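Local coordinates for protein phosphoribosylaminoimidazole-succinocarboxamide synthase (Pyrococcus horikoshii, PDB 4O86) that catalyses the ATP-dependent joining of L-aspartate to the carboxylate of 5-amino-1-(5-phosphoribosyl)imidazole-4-carboxylate, forming SAICAR in de novo purine biosynthesis, at residues A[94-99]-A[108-113]; A[169-174]-A[197-202]; A[193-198]-A[208-213]. All coordinates share one frame; numbering follows the deposited sequence.

Contact 1: residues A[94-99]-A[108-113]; sequences NVVAGS and EGYELP. With CDP (cytidine-5'-diphosphate), chain C; C5P (cytidine-5'-monophosphate), chain D.
Asn94 gives its backbone O to Leu112 N at 2.9 Å, its side-chain amide turning elsewhere, to Asn157 and Leu171 O. CB, CG and CD1 of Leu112 pack around that same Asn94 carbonyl. Val95 pairs with Glu111 in an antiparallel, non-hydrogen-bonded fashion. Val95 CG1 rests 3.6 Å from Gly109 CA, and Val95 CG2 reaches OE1 of Glu111, whose chain bends at chi2 (103°). Val96 is held through both backbone N and O: its N bonds almost straight (170°) to Tyr110 O, and Val96 O accepts from Gly109 N at 2.9 Å. With CG1 anti to the backbone N (chi1 177°) and CG2 beside it, Val96 lays CG2 against Tyr110 CB at 3.7 Å and Leu112 CD2 at 3.8 Å. Cut back to an alanine, Leu112 would lose CG and both methyls, which is likely to leave the Asn94 carbonyl less covered and open a gap beside Val96 CG2. Ala97 lies against the carboxylate of Glu108, which is salt-bridged to Lys101 and tied through a water to Gly98 N. Ser99 N donates to CDP O2A at 2.8 Å. This short antiparallel ladder closes a strand-to-strand loop, whose limb 94-99 leads into the phosphate-binding site occupied by cytidine nucleotides.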
loop_
_atom_site.group_PDB
_atom_site.type_symbol
_atom_site.label_atom_id
_atom_site.label_comp_id
_atom_site.label_asym_id
_atom_site.label_seq_id
_atom_site.Cartn_x
_atom_site.Cartn_y
_atom_site.Cartn_z
ATOM N N ASN A 94 2.664 5.303 15.333
ATOM C CA ASN A 94 3.315 4.711 16.531
ATOM C C ASN A 94 2.409 3.734 17.292
ATOM O O ASN A 94 2.875 2.722 17.853
ATOM C CB ASN A 94 3.787 5.818 17.478
ATOM C CG ASN A 94 4.770 6.766 16.809
ATOM O OD1 ASN A 94 5.757 6.329 16.206
ATOM N ND2 ASN A 94 4.495 8.061 16.884
ATOM N N VAL A 95 1.122 4.075 17.315
ATOM C CA VAL A 95 0.093 3.334 18.020
ATOM C C VAL A 95 -1.006 3.066 17.000
ATOM O O VAL A 95 -1.314 3.944 16.183
ATOM C CB VAL A 95 -0.461 4.165 19.199
ATOM C CG1 VAL A 95 -1.680 3.505 19.823
ATOM C CG2 VAL A 95 0.628 4.386 20.242
ATOM N N VAL A 96 -1.566 1.856 17.029
ATOM C CA VAL A 96 -2.652 1.458 16.123
ATOM C C VAL A 96 -3.933 2.268 16.385
ATOM O O VAL A 96 -4.451 2.296 17.510
ATOM C CB VAL A 96 -2.970 -0.051 16.244
ATOM C CG1 VAL A 96 -4.155 -0.421 15.357
ATOM C CG2 VAL A 96 -1.744 -0.909 15.912
ATOM N N ALA A 97 -4.429 2.919 15.332
ATOM C CA ALA A 97 -5.685 3.670 15.361
ATOM C C ALA A 97 -6.165 3.853 13.916
ATOM O O ALA A 97 -5.421 3.555 12.978
ATOM C CB ALA A 97 -5.465 5.028 16.023
ATOM N N GLY A 98 -7.393 4.349 13.740
ATOM C CA GLY A 98 -7.928 4.658 12.397
ATOM C C GLY A 98 -7.839 3.538 11.369
ATOM O O GLY A 98 -8.110 2.371 11.676
ATOM N N SER A 99 -7.411 3.880 10.154
ATOM C CA SER A 99 -7.346 2.914 9.043
ATOM C C SER A 99 -6.357 1.768 9.232
ATOM O O SER A 99 -6.464 0.754 8.547
ATOM C CB SER A 99 -7.067 3.623 7.696
ATOM O OG SER A 99 -5.687 3.967 7.591
ATOM N N GLU A 108 -7.016 -1.167 18.497
ATOM C CA GLU A 108 -6.858 0.243 18.845
ATOM C C GLU A 108 -6.012 0.365 20.125
ATOM O O GLU A 108 -6.341 -0.240 21.145
ATOM C CB GLU A 108 -8.260 0.838 19.072
ATOM C CG GLU A 108 -8.295 2.284 19.553
ATOM C CD GLU A 108 -8.462 3.280 18.421
ATOM O OE1 GLU A 108 -8.319 4.492 18.664
ATOM O OE2 GLU A 108 -8.735 2.859 17.275
ATOM N N GLY A 109 -4.924 1.127 20.073
ATOM C CA GLY A 109 -4.087 1.300 21.253
ATOM C C GLY A 109 -2.885 0.381 21.304
ATOM O O GLY A 109 -1.993 0.567 22.124
ATOM N N TYR A 110 -2.853 -0.624 20.437
ATOM C CA TYR A 110 -1.663 -1.481 20.313
ATOM C C TYR A 110 -0.436 -0.619 20.015
ATOM O O TYR A 110 -0.451 0.200 19.105
ATOM C CB TYR A 110 -1.875 -2.506 19.207
ATOM C CG TYR A 110 -0.816 -3.587 19.078
ATOM C CD1 TYR A 110 -1.029 -4.866 19.614
ATOM C CD2 TYR A 110 0.373 -3.349 18.383
ATOM C CE1 TYR A 110 -0.086 -5.867 19.470
ATOM C CE2 TYR A 110 1.328 -4.348 18.228
ATOM C CZ TYR A 110 1.086 -5.596 18.767
ATOM O OH TYR A 110 2.030 -6.561 18.627
ATOM N N GLU A 111 0.610 -0.800 20.820
ATOM C CA GLU A 111 1.874 -0.110 20.640
ATOM C C GLU A 111 2.722 -0.832 19.596
ATOM O O GLU A 111 3.046 -2.007 19.768
ATOM C CB GLU A 111 2.615 -0.097 21.967
ATOM C CG GLU A 111 4.053 0.390 21.893
ATOM C CD GLU A 111 4.169 1.810 22.392
ATOM O OE1 GLU A 111 3.368 2.659 21.923
ATOM O OE2 GLU A 111 5.033 2.062 23.267
ATOM N N LEU A 112 3.084 -0.142 18.519
ATOM C CA LEU A 112 3.858 -0.784 17.455
ATOM C C LEU A 112 5.315 -1.040 17.879
ATOM O O LEU A 112 5.893 -0.219 18.593
ATOM C CB LEU A 112 3.785 0.021 16.140
ATOM C CG LEU A 112 2.389 0.174 15.524
ATOM C CD1 LEU A 112 2.374 1.262 14.457
ATOM C CD2 LEU A 112 1.881 -1.149 14.953
ATOM N N PRO A 113 5.903 -2.185 17.453
ATOM C CA PRO A 113 7.305 -2.454 17.800
ATOM C C PRO A 113 8.266 -1.435 17.180
ATOM O O PRO A 113 9.346 -1.192 17.720
ATOM C CB PRO A 113 7.554 -3.882 17.260
ATOM C CG PRO A 113 6.480 -4.118 16.231
ATOM C CD PRO A 113 5.295 -3.289 16.675
HETATM O O3B CDP C . -9.559 8.186 8.069
HETATM P PB CDP C . -8.488 8.442 9.094
HETATM O O1B CDP C . -8.250 9.923 9.329
HETATM O O2B CDP C . -8.589 7.603 10.339
HETATM O O3A CDP C . -7.143 7.933 8.353
HETATM P PA CDP C . -5.843 7.333 9.098
HETATM O O1A CDP C . -4.954 6.701 8.053
HETATM O O2A CDP C . -6.254 6.471 10.273
HETATM O "O5'" CDP C . -5.132 8.662 9.657
HETATM C "C5'" CDP C . -3.727 8.701 9.897
HETATM C "C4'" CDP C . -3.340 10.088 10.390
HETATM O "O4'" CDP C . -3.229 10.985 9.286
HETATM C "C3'" CDP C . -4.416 10.663 11.297
HETATM O "O3'" CDP C . -3.790 11.400 12.353
HETATM C "C2'" CDP C . -5.202 11.618 10.437
HETATM O "O2'" CDP C . -5.628 12.713 11.255
HETATM C "C1'" CDP C . -4.189 12.045 9.385
HETATM N N1 CDP C . -4.778 12.258 8.054
HETATM C C2 CDP C . -4.846 13.560 7.512
HETATM O O2 CDP C . -4.428 14.531 8.177
HETATM N N3 CDP C . -5.370 13.755 6.277
HETATM C C4 CDP C . -5.821 12.711 5.551
HETATM N N4 CDP C . -6.344 12.920 4.321
HETATM C C5 CDP C . -5.759 11.417 6.062
HETATM C C6 CDP C . -5.219 11.214 7.333
HETATM O O3P C5P D . -7.226 7.786 8.658
HETATM P P C5P D . -5.858 7.287 9.045
HETATM O O1P C5P D . -5.795 6.535 10.355
HETATM O O2P C5P D . -5.134 6.578 7.925
HETATM O "O5'" C5P D . -5.046 8.643 9.340
HETATM C "C5'" C5P D . -3.741 8.615 9.916
HETATM C "C4'" C5P D . -3.353 10.012 10.386
HETATM O "O4'" C5P D . -3.215 10.890 9.269
HETATM C "C3'" C5P D . -4.429 10.616 11.274
HETATM O "O3'" C5P D . -3.802 11.342 12.337
HETATM C "C2'" C5P D . -5.175 11.592 10.402
HETATM O "O2'" C5P D . -5.573 12.701 11.215
HETATM C "C1'" C5P D . -4.138 11.984 9.360
HETATM N N1 C5P D . -4.708 12.218 8.023
HETATM C C2 C5P D . -4.817 13.533 7.519
HETATM N N3 C5P D . -5.326 13.744 6.281
HETATM C C4 C5P D . -5.725 12.703 5.518
HETATM C C5 C5P D . -5.622 11.399 5.993
HETATM C C6 C5P D . -5.096 11.180 7.266
HETATM O O2 C5P D . -4.447 14.500 8.218
HETATM N N4 C5P D . -6.232 12.926 4.285
HETATM O O HOH W 1 -8.870 5.041 15.971
#

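Contact 2: residues A[169-174]-A[197-202]; sequences IILVDF and CRFWDA. With CDP (cytidine-5'-diphosphate), chain C; C5P (cytidine-5'-monophosphate), chain D.
Two antiparallel strands, 169-174 and 197-201, form this buried part of the six-stranded sheet and carry the nucleotide site at one end. Ile170 and Trp200 exchange both backbone bonds, N to O at 2.8 Å and O to N at 3.0 Å; Val172 N donates to Arg198 O, and Arg198 N to Asp173 O. Val172 lays CG2 over one face of the Trp200 indole, 3.5 Å from its five-membered-ring centroid, in a CH-pi contact. Val172 CB meets Arg198 CB at 3.5 Å. The sheet has two unlike faces here: Ile169, Leu171, Phe174 and Phe199 pack on helices 143-165 and 220-232, Leu171 CD1 lying 3.7 Å from Phe199 CE1 and Cys197 SG meeting Phe174 CB, whereas Asp173 and Arg198 serve the ligand. Asp173 CG stands between the backbone N and the carbonyl carbon (chi1 54°), and Asp173 OD2 takes Arg198 NH1 on its syn side in a 2.8 Å salt bridge, carboxylate and guanidinium planes 66° apart. Asp173 OD1 lies 2.7 Å from CDP O3'. Arg198 NH2 donates in the guanidinium plane to CDP O2B at 2.6 Å; NH1 donates to CDP O2A or, in plane, to O1P of C5P.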
loop_
_atom_site.group_PDB
_atom_site.type_symbol
_atom_site.label_atom_id
_atom_site.label_comp_id
_atom_site.label_asym_id
_atom_site.label_seq_id
_atom_site.Cartn_x
_atom_site.Cartn_y
_atom_site.Cartn_z
ATOM N N ILE A 169 1.585 13.641 26.539
ATOM C CA ILE A 169 0.853 13.436 25.282
ATOM C C ILE A 169 1.522 12.368 24.417
ATOM O O ILE A 169 2.716 12.444 24.129
ATOM C CB ILE A 169 0.705 14.746 24.471
ATOM C CG1 ILE A 169 -0.072 15.789 25.273
ATOM C CG2 ILE A 169 0.012 14.491 23.132
ATOM C CD1 ILE A 169 0.173 17.214 24.808
ATOM N N ILE A 170 0.737 11.379 24.015
ATOM C CA ILE A 170 1.192 10.342 23.107
ATOM C C ILE A 170 0.868 10.734 21.668
ATOM O O ILE A 170 -0.282 11.032 21.330
ATOM C CB ILE A 170 0.540 8.985 23.427
ATOM C CG1 ILE A 170 0.798 8.610 24.894
ATOM C CG2 ILE A 170 1.069 7.903 22.484
ATOM C CD1 ILE A 170 -0.064 7.466 25.387
ATOM N N LEU A 171 1.897 10.742 20.831
ATOM C CA LEU A 171 1.714 10.935 19.404
ATOM C C LEU A 171 1.368 9.588 18.773
ATOM O O LEU A 171 2.224 8.729 18.573
ATOM C CB LEU A 171 2.959 11.566 18.787
ATOM C CG LEU A 171 2.987 11.844 17.277
ATOM C CD1 LEU A 171 1.932 12.855 16.845
ATOM C CD2 LEU A 171 4.383 12.332 16.922
ATOM N N VAL A 172 0.085 9.415 18.469
ATOM C CA VAL A 172 -0.435 8.137 17.994
ATOM C C VAL A 172 -0.050 7.909 16.515
ATOM O O VAL A 172 0.553 6.884 16.163
ATOM C CB VAL A 172 -1.954 8.062 18.274
ATOM C CG1 VAL A 172 -2.632 6.943 17.494
ATOM C CG2 VAL A 172 -2.175 7.905 19.773
ATOM N N ASP A 173 -0.366 8.883 15.669
ATOM C CA ASP A 173 0.050 8.881 14.261
ATOM C C ASP A 173 -0.110 10.299 13.762
ATOM O O ASP A 173 -0.584 11.151 14.518
ATOM C CB ASP A 173 -0.795 7.919 13.414
ATOM C CG ASP A 173 -2.302 8.181 13.541
ATOM O OD1 ASP A 173 -2.711 9.341 13.686
ATOM O OD2 ASP A 173 -3.078 7.214 13.487
ATOM N N PHE A 174 0.290 10.561 12.518
ATOM C CA PHE A 174 0.155 11.903 11.933
ATOM C C PHE A 174 0.450 11.875 10.447
ATOM O O PHE A 174 1.066 10.939 9.945
ATOM C CB PHE A 174 1.063 12.936 12.642
ATOM C CG PHE A 174 2.541 12.616 12.576
ATOM C CD1 PHE A 174 3.360 13.242 11.638
ATOM C CD2 PHE A 174 3.115 11.700 13.454
ATOM C CE1 PHE A 174 4.721 12.968 11.573
ATOM C CE2 PHE A 174 4.478 11.411 13.390
ATOM C CZ PHE A 174 5.282 12.045 12.444
ATOM N N CYS A 197 -2.888 15.144 13.180
ATOM C CA CYS A 197 -2.243 14.196 14.090
ATOM C C CYS A 197 -3.255 13.566 15.030
ATOM O O CYS A 197 -4.315 14.143 15.305
ATOM C CB CYS A 197 -1.191 14.879 14.974
ATOM S SG CYS A 197 -0.054 16.033 14.194
ATOM N N ARG A 198 -2.923 12.381 15.525
ATOM C CA ARG A 198 -3.611 11.842 16.694
ATOM C C ARG A 198 -2.769 12.080 17.937
ATOM O O ARG A 198 -1.615 11.639 18.016
ATOM C CB ARG A 198 -3.986 10.365 16.516
ATOM C CG ARG A 198 -5.253 10.165 15.679
ATOM C CD ARG A 198 -5.698 8.705 15.593
ATOM N NE ARG A 198 -6.897 8.587 14.762
ATOM C CZ ARG A 198 -6.917 8.166 13.499
ATOM N NH1 ARG A 198 -5.807 7.752 12.891
ATOM N NH2 ARG A 198 -8.070 8.134 12.845
ATOM N N PHE A 199 -3.346 12.828 18.875
ATOM C CA PHE A 199 -2.764 13.086 20.187
ATOM C C PHE A 199 -3.660 12.461 21.254
ATOM O O PHE A 199 -4.860 12.757 21.309
ATOM C CB PHE A 199 -2.682 14.594 20.476
ATOM C CG PHE A 199 -1.919 15.401 19.453
ATOM C CD1 PHE A 199 -0.620 15.057 19.078
ATOM C CD2 PHE A 199 -2.482 16.559 18.913
ATOM C CE1 PHE A 199 0.085 15.835 18.158
ATOM C CE2 PHE A 199 -1.775 17.346 18.006
ATOM C CZ PHE A 199 -0.493 16.983 17.624
ATOM N N TRP A 200 -3.077 11.613 22.105
ATOM C CA TRP A 200 -3.785 11.051 23.262
ATOM C C TRP A 200 -3.174 11.485 24.558
ATOM O O TRP A 200 -1.948 11.511 24.696
ATOM C CB TRP A 200 -3.781 9.527 23.253
ATOM C CG TRP A 200 -4.612 8.867 22.189
ATOM C CD1 TRP A 200 -5.459 9.472 21.262
ATOM C CD2 TRP A 200 -4.726 7.426 21.930
ATOM N NE1 TRP A 200 -6.052 8.532 20.456
ATOM C CE2 TRP A 200 -5.655 7.284 20.803
ATOM C CE3 TRP A 200 -4.155 6.284 22.483
ATOM C CZ2 TRP A 200 -5.997 6.040 20.278
ATOM C CZ3 TRP A 200 -4.502 5.033 21.947
ATOM C CH2 TRP A 200 -5.397 4.918 20.867
ATOM N N ASP A 201 -4.014 11.794 25.542
ATOM C CA ASP A 201 -3.501 12.029 26.891
ATOM C C ASP A 201 -2.822 10.744 27.375
ATOM O O ASP A 201 -3.393 9.662 27.248
ATOM C CB ASP A 201 -4.613 12.424 27.857
ATOM C CG ASP A 201 -4.133 12.436 29.301
ATOM O OD1 ASP A 201 -3.420 13.380 29.678
ATOM O OD2 ASP A 201 -4.438 11.479 30.037
ATOM N N ALA A 202 -1.609 10.871 27.907
ATOM C CA ALA A 202 -0.791 9.710 28.334
ATOM C C ALA A 202 -1.439 8.853 29.428
ATOM O O ALA A 202 -1.268 7.630 29.459
ATOM C CB ALA A 202 0.598 10.165 28.782
HETATM O O3B CDP C . -9.559 8.186 8.069
HETATM P PB CDP C . -8.488 8.442 9.094
HETATM O O1B CDP C . -8.250 9.923 9.329
HETATM O O2B CDP C . -8.589 7.603 10.339
HETATM O O3A CDP C . -7.143 7.933 8.353
HETATM P PA CDP C . -5.843 7.333 9.098
HETATM O O1A CDP C . -4.954 6.701 8.053
HETATM O O2A CDP C . -6.254 6.471 10.273
HETATM O "O5'" CDP C . -5.132 8.662 9.657
HETATM C "C5'" CDP C . -3.727 8.701 9.897
HETATM C "C4'" CDP C . -3.340 10.088 10.390
HETATM O "O4'" CDP C . -3.229 10.985 9.286
HETATM C "C3'" CDP C . -4.416 10.663 11.297
HETATM O "O3'" CDP C . -3.790 11.400 12.353
HETATM C "C2'" CDP C . -5.202 11.618 10.437
HETATM O "O2'" CDP C . -5.628 12.713 11.255
HETATM C "C1'" CDP C . -4.189 12.045 9.385
HETATM N N1 CDP C . -4.778 12.258 8.054
HETATM C C2 CDP C . -4.846 13.560 7.512
HETATM O O2 CDP C . -4.428 14.531 8.177
HETATM N N3 CDP C . -5.370 13.755 6.277
HETATM C C4 CDP C . -5.821 12.711 5.551
HETATM N N4 CDP C . -6.344 12.920 4.321
HETATM C C5 CDP C . -5.759 11.417 6.062
HETATM C C6 CDP C . -5.219 11.214 7.333
HETATM O O3P C5P D . -7.226 7.786 8.658
HETATM P P C5P D . -5.858 7.287 9.045
HETATM O O1P C5P D . -5.795 6.535 10.355
HETATM O O2P C5P D . -5.134 6.578 7.925
HETATM O "O5'" C5P D . -5.046 8.643 9.340
HETATM C "C5'" C5P D . -3.741 8.615 9.916
HETATM C "C4'" C5P D . -3.353 10.012 10.386
HETATM O "O4'" C5P D . -3.215 10.890 9.269
HETATM C "C3'" C5P D . -4.429 10.616 11.274
HETATM O "O3'" C5P D . -3.802 11.342 12.337
HETATM C "C2'" C5P D . -5.175 11.592 10.402
HETATM O "O2'" C5P D . -5.573 12.701 11.215
HETATM C "C1'" C5P D . -4.138 11.984 9.360
HETATM N N1 C5P D . -4.708 12.218 8.023
HETATM C C2 C5P D . -4.817 13.533 7.519
HETATM N N3 C5P D . -5.326 13.744 6.281
HETATM C C4 C5P D . -5.725 12.703 5.518
HETATM C C5 C5P D . -5.622 11.399 5.993
HETATM C C6 C5P D . -5.096 11.180 7.266
HETATM O O2 C5P D . -4.447 14.500 8.218
HETATM N N4 C5P D . -6.232 12.926 4.285
#

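Contact 3: residues A[193-198]-A[208-213]; sequences SPDTCR and LDKDVF. With CDP (cytidine-5'-diphosphate), chain C; C5P (cytidine-5'-monophosphate), chain D.
Arg198 runs from its strand toward Asp211, meeting both acids of the 208-213 segment. Arg198 CB passes 3.7 Å from Asp209 OD1. CG and CD then approach Asp211 OD2, Arg198 CD to 3.3 Å, and the extended chain brings Arg198 NE to Asp211 OD2 at 2.6 Å, a salt bridge in the guanidinium plane and on the syn side of the carboxylate. NH2 adds only a weak bond to Asp211 OD1, which also pairs with Arg214, while NH1 and NH2 reach the nucleotide phosphates, NH1 being shared with Asp173. Asp211 thus acts as a second-shell partner that, with Asp173, probably helps fix the guanidinium's rotation. Asp211 is itself placed by Asp209: with CG between backbone N and carbonyl carbon (chi1 54°), Asp209 OD2 accepts from Asp211 N at 2.9 Å, a capping bond, while OD1 takes Phe199 N. Pro194 O receives Lys210 N at 2.9 Å, from above the carbonyl plane. Water joins Asp195 OD1 to Lys210 NZ; Asp195 is also bonded to Tyr224 and Lys45, Lys210 NZ to Thr32 O. The contact sets the turn leading into helix 211-214 against the beginning of strand 197-201, with helices 45-62 and 220-232 packing on the Pro194 side.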
loop_
_atom_site.group_PDB
_atom_site.type_symbol
_atom_site.label_atom_id
_atom_site.label_comp_id
_atom_site.label_asym_id
_atom_site.label_seq_id
_atom_site.Cartn_x
_atom_site.Cartn_y
_atom_site.Cartn_z
ATOM N N SER A 193 -1.054 20.003 12.952
ATOM C CA SER A 193 -2.053 20.454 13.900
ATOM C C SER A 193 -2.827 19.253 14.474
ATOM O O SER A 193 -2.599 18.111 14.049
ATOM C CB SER A 193 -2.989 21.440 13.201
ATOM O OG SER A 193 -3.771 20.782 12.229
ATOM N N PRO A 194 -3.745 19.501 15.440
ATOM C CA PRO A 194 -4.638 18.426 15.907
ATOM C C PRO A 194 -5.593 17.918 14.815
ATOM O O PRO A 194 -6.229 16.873 15.004
ATOM C CB PRO A 194 -5.431 19.097 17.044
ATOM C CG PRO A 194 -4.592 20.255 17.466
ATOM C CD PRO A 194 -3.986 20.756 16.185
ATOM N N ASP A 195 -5.696 18.646 13.696
ATOM C CA ASP A 195 -6.378 18.153 12.489
ATOM C C ASP A 195 -5.612 17.013 11.808
ATOM O O ASP A 195 -6.213 16.094 11.255
ATOM C CB ASP A 195 -6.564 19.283 11.461
ATOM C CG ASP A 195 -7.880 20.035 11.634
ATOM O OD1 ASP A 195 -8.310 20.695 10.670
ATOM O OD2 ASP A 195 -8.488 19.955 12.725
ATOM N N THR A 196 -4.286 17.082 11.842
ATOM C CA THR A 196 -3.454 16.181 11.035
ATOM C C THR A 196 -2.620 15.192 11.869
ATOM O O THR A 196 -1.768 14.488 11.325
ATOM C CB THR A 196 -2.575 16.975 10.029
ATOM O OG1 THR A 196 -1.788 17.931 10.733
ATOM C CG2 THR A 196 -3.452 17.722 9.025
ATOM N N CYS A 197 -2.888 15.144 13.180
ATOM C CA CYS A 197 -2.243 14.196 14.090
ATOM C C CYS A 197 -3.255 13.566 15.030
ATOM O O CYS A 197 -4.315 14.143 15.305
ATOM C CB CYS A 197 -1.191 14.879 14.974
ATOM S SG CYS A 197 -0.054 16.033 14.194
ATOM N N ARG A 198 -2.923 12.381 15.525
ATOM C CA ARG A 198 -3.611 11.842 16.694
ATOM C C ARG A 198 -2.769 12.080 17.937
ATOM O O ARG A 198 -1.615 11.639 18.016
ATOM C CB ARG A 198 -3.986 10.365 16.516
ATOM C CG ARG A 198 -5.253 10.165 15.679
ATOM C CD ARG A 198 -5.698 8.705 15.593
ATOM N NE ARG A 198 -6.897 8.587 14.762
ATOM C CZ ARG A 198 -6.917 8.166 13.499
ATOM N NH1 ARG A 198 -5.807 7.752 12.891
ATOM N NH2 ARG A 198 -8.070 8.134 12.845
ATOM N N LEU A 208 -7.204 14.048 21.904
ATOM C CA LEU A 208 -7.134 15.503 21.919
ATOM C C LEU A 208 -6.773 15.960 20.499
ATOM O O LEU A 208 -5.694 16.506 20.245
ATOM C CB LEU A 208 -6.118 15.987 22.970
ATOM C CG LEU A 208 -6.215 15.484 24.420
ATOM C CD1 LEU A 208 -5.028 15.976 25.240
ATOM C CD2 LEU A 208 -7.509 15.926 25.086
ATOM N N ASP A 209 -7.695 15.709 19.576
ATOM C CA ASP A 209 -7.454 15.890 18.155
ATOM C C ASP A 209 -8.780 15.794 17.390
ATOM O O ASP A 209 -9.848 15.715 18.001
ATOM C CB ASP A 209 -6.461 14.833 17.662
ATOM C CG ASP A 209 -6.900 13.419 17.996
ATOM O OD1 ASP A 209 -6.083 12.636 18.519
ATOM O OD2 ASP A 209 -8.069 13.081 17.738
ATOM N N LYS A 210 -8.694 15.767 16.062
ATOM C CA LYS A 210 -9.866 15.754 15.193
ATOM C C LYS A 210 -10.805 14.548 15.375
ATOM O O LYS A 210 -11.958 14.609 14.954
ATOM C CB LYS A 210 -9.426 15.888 13.735
ATOM C CG LYS A 210 -10.536 16.228 12.758
ATOM C CD LYS A 210 -9.955 16.650 11.416
ATOM C CE LYS A 210 -10.834 16.177 10.294
ATOM N NZ LYS A 210 -10.331 16.589 8.960
ATOM N N ASP A 211 -10.312 13.463 15.986
ATOM C CA ASP A 211 -11.147 12.294 16.318
ATOM C C ASP A 211 -12.351 12.670 17.206
ATOM O O ASP A 211 -13.414 12.066 17.109
ATOM C CB ASP A 211 -10.317 11.183 16.971
ATOM C CG ASP A 211 -9.600 10.292 15.944
ATOM O OD1 ASP A 211 -9.849 10.416 14.726
ATOM O OD2 ASP A 211 -8.792 9.451 16.365
ATOM N N VAL A 212 -12.165 13.672 18.060
ATOM C CA VAL A 212 -13.252 14.275 18.850
ATOM C C VAL A 212 -14.423 14.732 17.953
ATOM O O VAL A 212 -15.588 14.462 18.254
ATOM C CB VAL A 212 -12.696 15.420 19.728
ATOM C CG1 VAL A 212 -13.815 16.261 20.333
ATOM C CG2 VAL A 212 -11.778 14.848 20.817
ATOM N N PHE A 213 -14.101 15.391 16.838
ATOM C CA PHE A 213 -15.089 15.727 15.811
ATOM C C PHE A 213 -15.547 14.514 14.988
ATOM O O PHE A 213 -16.748 14.365 14.717
ATOM C CB PHE A 213 -14.555 16.841 14.904
ATOM C CG PHE A 213 -15.393 17.101 13.676
ATOM C CD1 PHE A 213 -16.728 17.495 13.781
ATOM C CD2 PHE A 213 -14.838 16.974 12.407
ATOM C CE1 PHE A 213 -17.490 17.742 12.644
ATOM C CE2 PHE A 213 -15.596 17.227 11.265
ATOM C CZ PHE A 213 -16.924 17.611 11.382
HETATM O O3B CDP C . -9.559 8.186 8.069
HETATM P PB CDP C . -8.488 8.442 9.094
HETATM O O1B CDP C . -8.250 9.923 9.329
HETATM O O2B CDP C . -8.589 7.603 10.339
HETATM O O3A CDP C . -7.143 7.933 8.353
HETATM P PA CDP C . -5.843 7.333 9.098
HETATM O O1A CDP C . -4.954 6.701 8.053
HETATM O O2A CDP C . -6.254 6.471 10.273
HETATM O "O5'" CDP C . -5.132 8.662 9.657
HETATM C "C5'" CDP C . -3.727 8.701 9.897
HETATM C "C4'" CDP C . -3.340 10.088 10.390
HETATM O "O4'" CDP C . -3.229 10.985 9.286
HETATM C "C3'" CDP C . -4.416 10.663 11.297
HETATM O "O3'" CDP C . -3.790 11.400 12.353
HETATM C "C2'" CDP C . -5.202 11.618 10.437
HETATM O "O2'" CDP C . -5.628 12.713 11.255
HETATM C "C1'" CDP C . -4.189 12.045 9.385
HETATM N N1 CDP C . -4.778 12.258 8.054
HETATM C C2 CDP C . -4.846 13.560 7.512
HETATM O O2 CDP C . -4.428 14.531 8.177
HETATM N N3 CDP C . -5.370 13.755 6.277
HETATM C C4 CDP C . -5.821 12.711 5.551
HETATM N N4 CDP C . -6.344 12.920 4.321
HETATM C C5 CDP C . -5.759 11.417 6.062
HETATM C C6 CDP C . -5.219 11.214 7.333
HETATM O O3P C5P D . -7.226 7.786 8.658
HETATM P P C5P D . -5.858 7.287 9.045
HETATM O O1P C5P D . -5.795 6.535 10.355
HETATM O O2P C5P D . -5.134 6.578 7.925
HETATM O "O5'" C5P D . -5.046 8.643 9.340
HETATM C "C5'" C5P D . -3.741 8.615 9.916
HETATM C "C4'" C5P D . -3.353 10.012 10.386
HETATM O "O4'" C5P D . -3.215 10.890 9.269
HETATM C "C3'" C5P D . -4.429 10.616 11.274
HETATM O "O3'" C5P D . -3.802 11.342 12.337
HETATM C "C2'" C5P D . -5.175 11.592 10.402
HETATM O "O2'" C5P D . -5.573 12.701 11.215
HETATM C "C1'" C5P D . -4.138 11.984 9.360
HETATM N N1 C5P D . -4.708 12.218 8.023
HETATM C C2 C5P D . -4.817 13.533 7.519
HETATM N N3 C5P D . -5.326 13.744 6.281
HETATM C C4 C5P D . -5.725 12.703 5.518
HETATM C C5 C5P D . -5.622 11.399 5.993
HETATM C C6 C5P D . -5.096 11.180 7.266
HETATM O O2 C5P D . -4.447 14.500 8.218
HETATM N N4 C5P D . -6.232 12.926 4.285
HETATM O O HOH W 2 -10.900 19.699 9.311
#

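Along the chain, contact 1 closes before contact 2 opens, and contact 3 starts on the stretch where contact 2 ends, sharing Cys197 and Arg198. All three reach the six-stranded antiparallel sheet. The centres of contacts 2 and 3 lie about 9 Å apart, those of contacts 1 and 2 about 10 Å, and those of contacts 1 and 3 about 15 Å. Strand 169-180 of contact 2 lies beside strand 84-93, from which contact 1 departs, and Asn94 N is probably hydrogen-bonded to Val172 O (2.8 Å). Strand 197-201 joins the last two. Each contact touches the cytidine nucleotide, so the loop after strand 84-93, two adjacent strands and a short helix frame one pocket.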